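PDB 6F4V: kallistatin from Homo sapiens, which inhibits the serine protease tissue kallikrein by forming a stable equimolar complex with it, being cleaved at its own reactive site as it does so. Local coordinates for residues Ser37-Met42 with Met161-Tyr166; Gln204-Tyr209 with Asn263-Leu268; Lys315-Ala320 with Ala334-Ile339. One frame throughout, in Å; residues are numbered along the deposited sequence.

Contact 1: Ser37-Met42 with Met161-Tyr166; sequences SAAYAM and MVLVNY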
loop_
_atom_site.group_PDB
_atom_site.type_symbol
_atom_site.label_atom_id
_atom_site.label_comp_id
_atom_site.label_asym_id
_atom_site.label_seq_id
_atom_site.Cartn_x
_atom_site.Cartn_y
_atom_site.Cartn_z
ATOM N N SER A 37 1.968 -5.925 -4.250
ATOM C CA SER A 37 3.121 -6.823 -4.489
ATOM C C SER A 37 2.837 -8.259 -4.033
ATOM O O SER A 37 3.064 -9.234 -4.781
ATOM C CB SER A 37 4.374 -6.273 -3.803
ATOM O OG SER A 37 4.773 -5.077 -4.422
ATOM N N ALA A 38 2.362 -8.410 -2.798
ATOM C CA ALA A 38 2.050 -9.730 -2.265
ATOM C C ALA A 38 0.922 -10.449 -3.006
ATOM O O ALA A 38 1.000 -11.665 -3.188
ATOM C CB ALA A 38 1.721 -9.660 -0.774
ATOM N N ALA A 39 -0.101 -9.715 -3.426
ATOM C CA ALA A 39 -1.187 -10.302 -4.247
ATOM C C ALA A 39 -0.656 -10.871 -5.564
ATOM O O ALA A 39 -0.950 -12.012 -5.955
ATOM C CB ALA A 39 -2.285 -9.281 -4.502
ATOM N N TYR A 40 0.120 -10.060 -6.246
ATOM C CA TYR A 40 0.641 -10.449 -7.559
ATOM C C TYR A 40 1.739 -11.505 -7.480
ATOM O O TYR A 40 1.792 -12.405 -8.316
ATOM C CB TYR A 40 1.026 -9.208 -8.355
ATOM C CG TYR A 40 -0.189 -8.538 -8.966
ATOM C CD1 TYR A 40 -1.152 -7.892 -8.184
ATOM C CD2 TYR A 40 -0.415 -8.589 -10.331
ATOM C CE1 TYR A 40 -2.272 -7.301 -8.746
ATOM C CE2 TYR A 40 -1.514 -7.979 -10.899
ATOM C CZ TYR A 40 -2.447 -7.356 -10.121
ATOM O OH TYR A 40 -3.536 -6.805 -10.739
ATOM N N ALA A 41 2.569 -11.453 -6.437
ATOM C CA ALA A 41 3.534 -12.529 -6.223
ATOM C C ALA A 41 2.816 -13.863 -5.933
ATOM O O ALA A 41 3.161 -14.922 -6.517
ATOM C CB ALA A 41 4.492 -12.168 -5.116
ATOM N N MET A 42 1.766 -13.808 -5.131
ATOM C CA MET A 42 0.963 -15.012 -4.905
ATOM C C MET A 42 0.323 -15.563 -6.200
ATOM O O MET A 42 0.395 -16.775 -6.460
ATOM C CB MET A 42 -0.106 -14.742 -3.858
ATOM C CG MET A 42 -0.895 -15.996 -3.481
ATOM S SD MET A 42 -1.985 -15.652 -2.085
ATOM C CE MET A 42 -3.258 -14.759 -2.790
ATOM N N MET A 161 -12.161 -17.888 -10.192
ATOM C CA MET A 161 -11.379 -17.677 -8.976
ATOM C C MET A 161 -11.173 -16.189 -8.743
ATOM O O MET A 161 -10.954 -15.440 -9.677
ATOM C CB MET A 161 -10.012 -18.385 -9.071
ATOM C CG MET A 161 -9.171 -18.301 -7.811
ATOM S SD MET A 161 -7.502 -18.946 -8.063
ATOM C CE MET A 161 -6.645 -17.436 -8.526
ATOM N N VAL A 162 -11.239 -15.782 -7.481
ATOM C CA VAL A 162 -10.825 -14.446 -7.103
ATOM C C VAL A 162 -9.797 -14.583 -5.989
ATOM O O VAL A 162 -10.058 -15.222 -4.963
ATOM C CB VAL A 162 -12.001 -13.577 -6.646
ATOM C CG1 VAL A 162 -11.500 -12.213 -6.181
ATOM C CG2 VAL A 162 -12.998 -13.412 -7.766
ATOM N N LEU A 163 -8.625 -14.005 -6.231
ATOM C CA LEU A 163 -7.577 -13.891 -5.240
ATOM C C LEU A 163 -7.759 -12.566 -4.533
ATOM O O LEU A 163 -8.047 -11.554 -5.169
ATOM C CB LEU A 163 -6.245 -13.922 -5.959
ATOM C CG LEU A 163 -4.961 -13.729 -5.204
ATOM C CD1 LEU A 163 -3.860 -14.531 -5.921
ATOM C CD2 LEU A 163 -4.564 -12.265 -5.038
ATOM N N VAL A 164 -7.595 -12.566 -3.215
ATOM C CA VAL A 164 -7.566 -11.330 -2.468
ATOM C C VAL A 164 -6.489 -11.332 -1.412
ATOM O O VAL A 164 -6.098 -12.381 -0.866
ATOM C CB VAL A 164 -8.915 -10.949 -1.812
ATOM C CG1 VAL A 164 -10.045 -11.035 -2.803
ATOM C CG2 VAL A 164 -9.217 -11.810 -0.605
ATOM N N ASN A 165 -5.995 -10.141 -1.113
ATOM C CA ASN A 165 -5.311 -9.976 0.147
ATOM C C ASN A 165 -5.673 -8.675 0.784
ATOM O O ASN A 165 -6.327 -7.833 0.170
ATOM C CB ASN A 165 -3.823 -10.149 -0.013
ATOM C CG ASN A 165 -3.141 -8.968 -0.617
ATOM O OD1 ASN A 165 -3.685 -7.887 -0.682
ATOM N ND2 ASN A 165 -1.907 -9.173 -1.047
ATOM N N TYR A 166 -5.273 -8.526 2.028
ATOM C CA TYR A 166 -5.598 -7.305 2.773
ATOM C C TYR A 166 -4.463 -7.017 3.745
ATOM O O TYR A 166 -3.682 -7.926 4.120
ATOM C CB TYR A 166 -6.944 -7.454 3.515
ATOM C CG TYR A 166 -6.831 -8.501 4.586
ATOM C CD1 TYR A 166 -6.351 -8.172 5.869
ATOM C CD2 TYR A 166 -7.135 -9.836 4.310
ATOM C CE1 TYR A 166 -6.194 -9.150 6.847
ATOM C CE2 TYR A 166 -6.994 -10.804 5.277
ATOM C CZ TYR A 166 -6.539 -10.462 6.542
ATOM O OH TYR A 166 -6.376 -11.452 7.491
#
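Leu-163 is the first residue of the strand 161-166 to meet the helix 37-42, and it does so through its branched end. With CG anti to the backbone N (chi1 176°), the isobutyl group rises from the strand, and Leu-163 CD2 rests on Ala-39 CB at 3.8 Å. The same methyl, Leu-163 CD2, lies 3.7 Å from Ala-39 O, a plain van der Waals approach to the helix backbone. Met-42, one turn further on, runs past Leu-163 in the opposite direction; Met-42 CG is 4.1 Å from Leu-163 CD1, while the terminal methyl of Met-42 is modelled too close to Leu-163, so the exact fit there is doubtful. Val-164 points away, as the alternation of a strand requires, and the next residue facing the helix is therefore Asn-165. This is the classic meeting of serpin helix B with the middle of the large sheet A, in the region known in serpins as the shutter, where the sheet opens to admit the reactive-centre loop. The helix 33-44 packs against the face of the sheet that carries Leu-163 and Asn-165, and the two segments run at 148° with their axes 8.3 Å apart at closest approach. Ala-38 and Ala-39 present only methyl groups to the amide of Asn-165. Asn-165 has CG in the crowded position between its backbone N and carbonyl carbon (chi1 77°), and Asn-165 ND2 comes 3.5 Å from Ala-39 CB and 3.7 Å from Ala-38 CB. Ala-39 N lies 3.0 Å from Asn-165 ND2, but both atoms are donors and no bond joins them. The amide is instead held by residues flanking the segments, with Asn-165 OD1 bonded to Ser-35 OG near the start of the same helix.

Contact 2: Gln204-Tyr209 with Asn263-Leu268; sequences QEHHWY and NFYKKL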
loop_
_atom_site.group_PDB
_atom_site.type_symbol
_atom_site.label_atom_id
_atom_site.label_comp_id
_atom_site.label_asym_id
_atom_site.label_seq_id
_atom_site.Cartn_x
_atom_site.Cartn_y
_atom_site.Cartn_z
ATOM N N GLN A 204 5.824 20.683 22.514
ATOM C CA GLN A 204 6.749 20.434 23.629
ATOM C C GLN A 204 7.760 19.342 23.338
ATOM O O GLN A 204 8.735 19.196 24.084
ATOM C CB GLN A 204 5.977 20.121 24.929
ATOM C CG GLN A 204 4.808 21.060 25.261
ATOM C CD GLN A 204 5.196 22.500 25.566
ATOM O OE1 GLN A 204 4.846 23.020 26.617
ATOM N NE2 GLN A 204 5.886 23.158 24.646
ATOM N N GLU A 205 7.562 18.589 22.252
ATOM C CA GLU A 205 8.372 17.408 21.996
ATOM C C GLU A 205 9.496 17.697 21.014
ATOM O O GLU A 205 9.391 18.606 20.204
ATOM C CB GLU A 205 7.510 16.304 21.413
ATOM C CG GLU A 205 6.358 15.880 22.294
ATOM C CD GLU A 205 6.839 15.263 23.584
ATOM O OE1 GLU A 205 7.599 14.271 23.518
ATOM O OE2 GLU A 205 6.466 15.784 24.653
ATOM N N HIS A 206 10.570 16.919 21.115
ATOM C CA HIS A 206 11.581 16.858 20.054
ATOM C C HIS A 206 11.052 15.934 18.973
ATOM O O HIS A 206 10.392 14.955 19.279
ATOM C CB HIS A 206 12.911 16.332 20.565
ATOM C CG HIS A 206 13.739 17.361 21.278
ATOM N ND1 HIS A 206 13.221 18.191 22.247
ATOM C CD2 HIS A 206 15.049 17.695 21.156
ATOM C CE1 HIS A 206 14.171 19.005 22.681
ATOM N NE2 HIS A 206 15.291 18.720 22.040
ATOM N N HIS A 207 11.362 16.257 17.722
ATOM C CA HIS A 207 11.012 15.425 16.575
ATOM C C HIS A 207 12.188 15.294 15.623
ATOM O O HIS A 207 13.101 16.127 15.652
ATOM C CB HIS A 207 9.838 16.083 15.846
ATOM C CG HIS A 207 8.524 15.817 16.488
ATOM N ND1 HIS A 207 7.819 14.653 16.272
ATOM C CD2 HIS A 207 7.805 16.543 17.377
ATOM C CE1 HIS A 207 6.709 14.684 16.984
ATOM N NE2 HIS A 207 6.673 15.823 17.657
ATOM N N TRP A 208 12.144 14.255 14.774
ATOM C CA TRP A 208 13.152 14.010 13.757
ATOM C C TRP A 208 12.668 14.704 12.508
ATOM O O TRP A 208 11.661 14.268 11.913
ATOM C CB TRP A 208 13.298 12.511 13.505
ATOM C CG TRP A 208 13.872 11.784 14.633
ATOM C CD1 TRP A 208 13.205 11.111 15.621
ATOM C CD2 TRP A 208 15.255 11.627 14.899
ATOM N NE1 TRP A 208 14.106 10.537 16.490
ATOM C CE2 TRP A 208 15.373 10.839 16.066
ATOM C CE3 TRP A 208 16.414 12.071 14.260
ATOM C CZ2 TRP A 208 16.623 10.499 16.622
ATOM C CZ3 TRP A 208 17.656 11.718 14.810
ATOM C CH2 TRP A 208 17.742 10.934 15.957
ATOM N N TYR A 209 13.313 15.812 12.137
ATOM C CA TYR A 209 12.939 16.534 10.917
ATOM C C TYR A 209 14.106 17.296 10.313
ATOM O O TYR A 209 15.095 17.579 10.984
ATOM C CB TYR A 209 11.743 17.487 11.154
ATOM C CG TYR A 209 12.059 18.658 12.080
ATOM C CD1 TYR A 209 12.155 18.471 13.457
ATOM C CD2 TYR A 209 12.268 19.944 11.568
ATOM C CE1 TYR A 209 12.448 19.531 14.302
ATOM C CE2 TYR A 209 12.571 21.011 12.402
ATOM C CZ TYR A 209 12.660 20.790 13.775
ATOM O OH TYR A 209 12.931 21.835 14.613
ATOM N N ASN A 263 21.665 15.671 15.395
ATOM C CA ASN A 263 21.458 17.079 15.039
ATOM C C ASN A 263 20.152 17.370 14.287
ATOM O O ASN A 263 19.759 18.529 14.190
ATOM C CB ASN A 263 22.647 17.675 14.297
ATOM C CG ASN A 263 22.651 17.345 12.854
ATOM O OD1 ASN A 263 22.292 18.188 12.015
ATOM N ND2 ASN A 263 23.044 16.111 12.527
ATOM N N PHE A 264 19.467 16.331 13.790
ATOM C CA PHE A 264 18.129 16.511 13.218
ATOM C C PHE A 264 17.002 16.140 14.184
ATOM O O PHE A 264 15.851 16.041 13.786
ATOM C CB PHE A 264 18.047 15.769 11.873
ATOM C CG PHE A 264 18.934 16.370 10.815
ATOM C CD1 PHE A 264 18.620 17.599 10.253
ATOM C CD2 PHE A 264 20.076 15.725 10.387
ATOM C CE1 PHE A 264 19.446 18.174 9.284
ATOM C CE2 PHE A 264 20.908 16.289 9.423
ATOM C CZ PHE A 264 20.586 17.513 8.861
ATOM N N TYR A 265 17.323 15.994 15.473
ATOM C CA TYR A 265 16.333 15.748 16.512
ATOM C C TYR A 265 16.263 17.004 17.350
ATOM O O TYR A 265 17.149 17.261 18.159
ATOM C CB TYR A 265 16.732 14.534 17.328
ATOM C CG TYR A 265 15.741 14.075 18.362
ATOM C CD1 TYR A 265 14.547 13.458 17.981
ATOM C CD2 TYR A 265 16.017 14.199 19.738
ATOM C CE1 TYR A 265 13.639 13.005 18.926
ATOM C CE2 TYR A 265 15.114 13.746 20.696
ATOM C CZ TYR A 265 13.924 13.147 20.278
ATOM O OH TYR A 265 13.024 12.696 21.197
ATOM N N LYS A 266 15.232 17.803 17.111
ATOM C CA LYS A 266 15.110 19.139 17.693
ATOM C C LYS A 266 13.690 19.369 18.165
ATOM O O LYS A 266 12.751 18.695 17.702
ATOM C CB LYS A 266 15.454 20.212 16.658
ATOM C CG LYS A 266 16.885 20.180 16.122
ATOM C CD LYS A 266 17.878 20.645 17.188
ATOM C CE LYS A 266 19.326 20.511 16.727
ATOM N NZ LYS A 266 19.537 21.237 15.446
ATOM N N LYS A 267 13.518 20.355 19.054
ATOM C CA LYS A 267 12.175 20.797 19.430
ATOM C C LYS A 267 11.460 21.276 18.164
ATOM O O LYS A 267 12.067 21.826 17.233
ATOM C CB LYS A 267 12.157 21.873 20.545
ATOM C CG LYS A 267 10.755 22.070 21.141
ATOM C CD LYS A 267 10.703 22.923 22.421
ATOM C CE LYS A 267 10.626 22.074 23.695
ATOM N NZ LYS A 267 10.191 22.849 24.903
ATOM N N LEU A 268 10.178 20.956 18.097
ATOM C CA LEU A 268 9.377 21.297 16.952
ATOM C C LEU A 268 7.996 21.753 17.367
ATOM O O LEU A 268 7.333 21.096 18.165
ATOM C CB LEU A 268 9.229 20.082 16.057
ATOM C CG LEU A 268 8.373 20.226 14.810
ATOM C CD1 LEU A 268 9.044 21.166 13.850
ATOM C CD2 LEU A 268 8.170 18.872 14.131
HETATM O O HOH W 1 6.297 18.941 19.506
#
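Tyr-265 sits between His-206 and Trp-208 of the neighbouring strand in a cluster of three aromatic side chains, its ring inclined at 45° to the His-206 ring and at 42° to the Trp-208 five-membered ring. His-206 CB sits over one face of the Tyr-265 ring, 3.6 Å from its centroid, in a CH-pi contact. Tyr-265 CB in turn lies almost exactly on the normal of the Trp-208 six-membered ring, 3.8 Å from its centroid. The strands pair antiparallel: His-207 and Lys-266 exchange both backbone bonds, and Tyr-209 N donates to Phe-264 O at 3.0 Å. Tyr-209 CG stands between its backbone N and carbonyl carbon (chi1 67°); the ring carried from there takes Leu-268 CD1 over one face, 3.7 Å from the centroid. Tyr-209 OH donates to Lys-267 O at 2.8 Å, a bond beyond the regular pairing, and also bonds a polar side chain of another protein chain. Where the pairing runs out, Leu-268 N donates to Glu-205 O at 3.3 Å, and water 1 joins Glu-205 N to Leu-268 O next to it. The strand 265-267 is an outer strand of a four-stranded antiparallel sheet. Cationic partners thus hold the rims of the cluster, Arg-221 by a cation-pi contact with Trp-208 and Lys-175 by a bond to Tyr-265 OH, while the bound sulfated glucoside lies at Phe-264.

Contact 3: Lys315-Ala320 with Ala334-Ile339; sequences KSFHKA and ATSFAI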
loop_
_atom_site.group_PDB
_atom_site.type_symbol
_atom_site.label_atom_id
_atom_site.label_comp_id
_atom_site.label_asym_id
_atom_site.label_seq_id
_atom_site.Cartn_x
_atom_site.Cartn_y
_atom_site.Cartn_z
ATOM N N LYS A 315 -10.899 -8.719 -13.827
ATOM C CA LYS A 315 -10.719 -7.437 -13.166
ATOM C C LYS A 315 -9.795 -7.584 -11.954
ATOM O O LYS A 315 -9.769 -8.634 -11.306
ATOM C CB LYS A 315 -12.069 -6.874 -12.692
ATOM C CG LYS A 315 -13.082 -6.514 -13.793
ATOM C CD LYS A 315 -12.573 -5.528 -14.840
ATOM C CE LYS A 315 -12.511 -4.107 -14.289
ATOM N NZ LYS A 315 -11.915 -3.156 -15.262
ATOM N N SER A 316 -9.094 -6.503 -11.633
ATOM C CA SER A 316 -8.239 -6.417 -10.430
ATOM C C SER A 316 -8.371 -5.041 -9.799
ATOM O O SER A 316 -8.141 -4.011 -10.470
ATOM C CB SER A 316 -6.755 -6.696 -10.768
ATOM O OG SER A 316 -5.902 -6.589 -9.617
ATOM N N PHE A 317 -8.781 -5.012 -8.522
ATOM C CA PHE A 317 -9.028 -3.755 -7.816
ATOM C C PHE A 317 -8.088 -3.585 -6.653
ATOM O O PHE A 317 -7.594 -4.568 -6.089
ATOM C CB PHE A 317 -10.479 -3.695 -7.328
ATOM C CG PHE A 317 -11.474 -3.815 -8.438
ATOM C CD1 PHE A 317 -11.704 -2.731 -9.309
ATOM C CD2 PHE A 317 -12.146 -5.007 -8.658
ATOM C CE1 PHE A 317 -12.627 -2.833 -10.350
ATOM C CE2 PHE A 317 -13.058 -5.116 -9.716
ATOM C CZ PHE A 317 -13.291 -4.039 -10.549
ATOM N N HIS A 318 -7.823 -2.338 -6.311
ATOM C CA HIS A 318 -7.105 -2.009 -5.089
ATOM C C HIS A 318 -7.790 -0.816 -4.420
ATOM O O HIS A 318 -8.069 0.176 -5.082
ATOM C CB HIS A 318 -5.642 -1.643 -5.375
ATOM C CG HIS A 318 -4.853 -1.383 -4.129
ATOM N ND1 HIS A 318 -4.374 -2.402 -3.341
ATOM C CD2 HIS A 318 -4.482 -0.229 -3.529
ATOM C CE1 HIS A 318 -3.745 -1.879 -2.298
ATOM N NE2 HIS A 318 -3.807 -0.559 -2.384
ATOM N N LYS A 319 -8.119 -0.932 -3.138
ATOM C CA LYS A 319 -8.626 0.180 -2.365
ATOM C C LYS A 319 -7.856 0.312 -1.088
ATOM O O LYS A 319 -7.379 -0.685 -0.526
ATOM C CB LYS A 319 -10.100 -0.001 -2.028
ATOM C CG LYS A 319 -10.993 -0.096 -3.255
ATOM C CD LYS A 319 -12.454 -0.323 -2.864
ATOM C CE LYS A 319 -13.234 0.970 -2.760
ATOM N NZ LYS A 319 -14.712 0.721 -2.689
ATOM N N ALA A 320 -7.745 1.539 -0.628
ATOM C CA ALA A 320 -6.994 1.826 0.575
ATOM C C ALA A 320 -7.540 3.056 1.299
ATOM O O ALA A 320 -8.064 3.977 0.654
ATOM C CB ALA A 320 -5.537 2.022 0.255
ATOM N N ALA A 334 -6.743 -3.386 0.475
ATOM C CA ALA A 334 -6.922 -4.709 -0.058
ATOM C C ALA A 334 -6.797 -4.718 -1.568
ATOM O O ALA A 334 -6.996 -3.700 -2.214
ATOM C CB ALA A 334 -8.277 -5.240 0.373
ATOM N N THR A 335 -6.472 -5.891 -2.103
ATOM C CA THR A 335 -6.274 -6.092 -3.539
ATOM C C THR A 335 -7.014 -7.342 -3.939
ATOM O O THR A 335 -6.929 -8.353 -3.247
ATOM C CB THR A 335 -4.767 -6.307 -3.844
ATOM O OG1 THR A 335 -4.026 -5.184 -3.381
ATOM C CG2 THR A 335 -4.512 -6.508 -5.332
ATOM N N SER A 336 -7.751 -7.266 -5.044
ATOM C CA SER A 336 -8.385 -8.427 -5.646
ATOM C C SER A 336 -7.785 -8.719 -7.026
ATOM O O SER A 336 -7.285 -7.808 -7.708
ATOM C CB SER A 336 -9.885 -8.204 -5.786
ATOM O OG SER A 336 -10.171 -7.254 -6.782
ATOM N N PHE A 337 -7.876 -9.978 -7.433
ATOM C CA PHE A 337 -7.532 -10.381 -8.794
ATOM C C PHE A 337 -8.444 -11.523 -9.218
ATOM O O PHE A 337 -8.380 -12.591 -8.628
ATOM C CB PHE A 337 -6.081 -10.827 -8.893
ATOM C CG PHE A 337 -5.585 -10.918 -10.300
ATOM C CD1 PHE A 337 -5.841 -12.024 -11.100
ATOM C CD2 PHE A 337 -4.912 -9.865 -10.848
ATOM C CE1 PHE A 337 -5.377 -12.042 -12.422
ATOM C CE2 PHE A 337 -4.454 -9.896 -12.145
ATOM C CZ PHE A 337 -4.695 -10.973 -12.933
ATOM N N ALA A 338 -9.246 -11.293 -10.258
ATOM C CA ALA A 338 -10.218 -12.254 -10.741
ATOM C C ALA A 338 -9.691 -12.919 -12.010
ATOM O O ALA A 338 -9.036 -12.276 -12.850
ATOM C CB ALA A 338 -11.552 -11.564 -10.991
ATOM N N ILE A 339 -9.963 -14.227 -12.116
ATOM C CA ILE A 339 -9.511 -15.069 -13.212
ATOM C C ILE A 339 -10.757 -15.644 -13.852
ATOM O O ILE A 339 -11.624 -16.158 -13.141
ATOM C CB ILE A 339 -8.693 -16.268 -12.699
ATOM C CG1 ILE A 339 -7.510 -15.831 -11.859
ATOM C CG2 ILE A 339 -8.230 -17.162 -13.844
ATOM C CD1 ILE A 339 -6.456 -15.124 -12.644
HETATM O O HOH W 2 -11.299 -8.621 -8.889
#
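Ser-336 meets Phe-317 with both its backbone and its side chain. Ser-336 N donates to Phe-317 O at 2.9 Å, while Phe-317 N is shared between Ser-336 OG, at 3.2 Å, and a weak bond to Ser-336 O. The hydroxyl reaches that amide because OG stands between the backbone N and the carbonyl carbon (chi1 71°). Ser-336 O has a further donor in Ser-316 OG, at 2.7 Å, which is also hydrogen-bonded to Tyr-40 OH of helix 33-44. Ala-334 makes the regular pair with Lys-319, its N donating to Lys-319 O and its O accepting from Lys-319 N. The strands 312-324 and 328-340 form a beta hairpin, and the second is the N-terminal part of the reactive-centre loop, inserted between 159-172 and 312-324 as in cleaved serpins. Beside Ala-334, Thr-335 OG1 lies at the edge of the His-318 ring, hydrogen-bonded to His-318 ND1 at 2.8 Å; Ser-35 OG bonds Thr-335 OG1, and Ser-32 N bonds His-318 NE2. Lys-315 O accepts from Ala-338 N at 2.9 Å and from water 2, also hydrogen-bonded to Ser-336 OG. The Lys-315 side chain leads off to a salt bridge with Asp-284, whereas Lys-315 N is buried without a partner in the model.

Overall arrangement
Contacts 1 and 3 are parts of one core, their centres about 8 Å apart, since the strands 159-172 and 328-340 are neighbours in the large sheet. Leu-163 O accepts from Phe-337 N at 2.8 Å, and Tyr-40 OH comes within 2.6 Å of Ser-316 OG, probably a hydrogen bond, so the helix reaches across the inserted strand to the strand beyond it. Contact 2 stands apart, on the opposite side of the chain's centre. The centres of contacts 1 and 2 are about 40 Å apart, as are those of contacts 2 and 3. Only contact 2 holds a residue of the glycan pocket, Phe-264, whose side chain approaches the sulfated glucoside to about 4 Å.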